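Local coordinates for ileal bile acid-binding protein (PDB 3ELX) that binds cholate, probably along with other bile acids and perhaps fatty acids, as a likely cytoplasmic lipid carrier, at residues G8-E13 with T42-N47. Sequence-based numbering, arbitrary orientation.
Sequences GKWETE and TEIVQN
Trp10 and Thr42 are joined by two backbone hydrogen bonds, Trp10 N to Thr42 O and Thr42 N to Trp10 O, both 2.8 Å. Gly8 and Ile44 repeat the pattern: Gly8 N reaches Ile44 O at 3.0 Å and Ile44 N reaches Gly8 O at 2.9 Å. Between these two hydrogen-bonded pairs Lys9 and Glu43 form the non-hydrogen-bonded pair, where a CA-H...O contact links Lys9 CA to Thr42 O at 3.3 Å. Thr42 O accepts the Trp10 N-H nearly in line with its carbonyl bond (C=O...N 160°), takes this weaker contact as well, and lies in plane at the edge of the indole, 3.6 Å from Trp10 CD1. Trp10 NE1 is hydrogen-bonded to Phe6 O, which helps fix the ring's rotation. Ile44 CD1 approaches the pyrrole part obliquely, 3.9 Å from Trp10 NE1. On the opposite face of the sheet from Trp10, Thr42 and Ile44, the extended side chains of Lys9 and Glu43 cross, Glu43 CG lying anti to its backbone N (chi1 -180°) and Lys9 CE 3.8 Å from Glu43 CD; Glu43 OE1 is hydrogen-bonded to Tyr56 OH. An alanine in place of Glu43 would probably leave Tyr56 OH without this acceptor and remove the carboxylate that Lys9 CE packs against. The antiparallel pairing joins strands 8-16 and 41-47, linked through the two helices, an arrangement typical of the fatty-acid-binding-protein β-barrel with its helix-turn-helix lid.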
loop_
_atom_site.group_PDB
_atom_site.type_symbol
_atom_site.label_atom_id
_atom_site.label_comp_id
_atom_site.label_asym_id
_atom_site.label_seq_id
_atom_site.Cartn_x
_atom_site.Cartn_y
_atom_site.Cartn_z
ATOM N N GLY A 8 -6.378 11.487 -5.495
ATOM C CA GLY A 8 -6.970 12.121 -4.326
ATOM C C GLY A 8 -6.314 11.768 -3.009
ATOM O O GLY A 8 -5.265 11.144 -2.973
ATOM N N LYS A 9 -6.950 12.201 -1.926
ATOM C CA LYS A 9 -6.536 11.808 -0.578
ATOM C C LYS A 9 -7.574 10.858 -0.003
ATOM O O LYS A 9 -8.780 11.129 -0.051
ATOM C CB LYS A 9 -6.324 12.999 0.366
ATOM C CG LYS A 9 -5.005 13.746 0.148
ATOM C CD LYS A 9 -4.710 14.697 1.294
ATOM C CE LYS A 9 -3.391 15.431 1.062
ATOM N NZ LYS A 9 -2.980 16.165 2.284
ATOM N N TRP A 10 -7.065 9.745 0.519
ATOM C CA TRP A 10 -7.866 8.627 1.010
ATOM C C TRP A 10 -7.459 8.304 2.432
ATOM O O TRP A 10 -6.305 8.502 2.798
ATOM C CB TRP A 10 -7.579 7.391 0.156
ATOM C CG TRP A 10 -7.744 7.597 -1.341
ATOM C CD1 TRP A 10 -6.826 8.146 -2.203
ATOM C CD2 TRP A 10 -8.883 7.240 -2.145
ATOM N NE1 TRP A 10 -7.318 8.134 -3.490
ATOM C CE2 TRP A 10 -8.579 7.595 -3.482
ATOM C CE3 TRP A 10 -10.120 6.639 -1.867
ATOM C CZ2 TRP A 10 -9.477 7.379 -4.537
ATOM C CZ3 TRP A 10 -11.017 6.429 -2.919
ATOM C CH2 TRP A 10 -10.686 6.798 -4.232
ATOM N N GLU A 11 -8.392 7.797 3.235
ATOM C CA GLU A 11 -8.073 7.420 4.615
ATOM C C GLU A 11 -8.656 6.062 4.961
ATOM O O GLU A 11 -9.814 5.771 4.642
ATOM C CB GLU A 11 -8.611 8.475 5.582
ATOM C CG GLU A 11 -8.252 8.268 7.039
ATOM C CD GLU A 11 -8.949 9.302 7.908
ATOM O OE1 GLU A 11 -8.289 10.277 8.344
ATOM O OE2 GLU A 11 -10.177 9.149 8.130
ATOM N N THR A 12 -7.845 5.235 5.607
ATOM C CA THR A 12 -8.266 3.884 5.974
ATOM C C THR A 12 -9.596 3.920 6.713
ATOM O O THR A 12 -9.767 4.681 7.659
ATOM C CB THR A 12 -7.215 3.219 6.853
ATOM O OG1 THR A 12 -5.955 3.231 6.170
ATOM C CG2 THR A 12 -7.609 1.783 7.146
ATOM N N GLU A 13 -10.524 3.073 6.277
ATOM C CA GLU A 13 -11.868 2.989 6.862
ATOM C C GLU A 13 -12.092 1.590 7.433
ATOM O O GLU A 13 -12.646 1.433 8.530
ATOM C CB GLU A 13 -12.888 3.329 5.776
ATOM C CG GLU A 13 -14.348 3.210 6.136
ATOM C CD GLU A 13 -15.248 3.515 4.949
ATOM O OE1 GLU A 13 -16.239 4.250 5.135
ATOM O OE2 GLU A 13 -14.973 3.010 3.836
ATOM N N THR A 42 -3.549 8.196 2.502
ATOM C CA THR A 42 -2.828 7.995 1.253
ATOM C C THR A 42 -3.164 9.136 0.314
ATOM O O THR A 42 -4.336 9.447 0.110
ATOM C CB THR A 42 -3.248 6.666 0.584
ATOM O OG1 THR A 42 -2.923 5.569 1.443
ATOM C CG2 THR A 42 -2.523 6.470 -0.730
ATOM N N GLU A 43 -2.141 9.753 -0.262
ATOM C CA GLU A 43 -2.338 10.763 -1.288
ATOM C C GLU A 43 -1.793 10.221 -2.607
ATOM O O GLU A 43 -0.639 9.784 -2.676
ATOM C CB GLU A 43 -1.611 12.041 -0.898
ATOM C CG GLU A 43 -1.749 13.166 -1.888
ATOM C CD GLU A 43 -0.869 14.348 -1.526
ATOM O OE1 GLU A 43 0.015 14.209 -0.641
ATOM O OE2 GLU A 43 -1.066 15.416 -2.129
ATOM N N ILE A 44 -2.627 10.250 -3.642
ATOM C CA ILE A 44 -2.199 9.748 -4.950
ATOM C C ILE A 44 -2.367 10.815 -6.024
ATOM O O ILE A 44 -3.400 11.482 -6.095
ATOM C CB ILE A 44 -2.952 8.464 -5.367
ATOM C CG1 ILE A 44 -2.872 7.412 -4.253
ATOM C CG2 ILE A 44 -2.366 7.897 -6.691
ATOM C CD1 ILE A 44 -3.942 6.345 -4.349
ATOM N N VAL A 45 -1.326 10.984 -6.844
ATOM C CA VAL A 45 -1.429 11.760 -8.071
ATOM C C VAL A 45 -1.153 10.790 -9.212
ATOM O O VAL A 45 -0.055 10.214 -9.304
ATOM C CB VAL A 45 -0.458 12.975 -8.106
ATOM C CG1 VAL A 45 -0.608 13.720 -9.429
ATOM C CG2 VAL A 45 -0.727 13.921 -6.939
ATOM N N GLN A 46 -2.168 10.562 -10.035
ATOM C CA GLN A 46 -2.060 9.640 -11.153
ATOM C C GLN A 46 -2.206 10.436 -12.444
ATOM O O GLN A 46 -3.249 11.058 -12.685
ATOM C CB GLN A 46 -3.142 8.568 -11.082
ATOM C CG GLN A 46 -3.130 7.657 -12.288
ATOM C CD GLN A 46 -4.330 6.730 -12.390
ATOM O OE1 GLN A 46 -4.336 5.827 -13.228
ATOM N NE2 GLN A 46 -5.356 6.955 -11.570
ATOM N N ASN A 47 -1.146 10.433 -13.246
ATOM C CA ASN A 47 -1.185 11.024 -14.568
ATOM C C ASN A 47 -0.916 9.909 -15.575
ATOM O O ASN A 47 0.227 9.611 -15.927
ATOM C CB ASN A 47 -0.183 12.182 -14.669
ATOM C CG ASN A 47 -0.516 13.342 -13.720
ATOM O OD1 ASN A 47 -1.671 13.563 -13.355
ATOM N ND2 ASN A 47 0.507 14.078 -13.316
#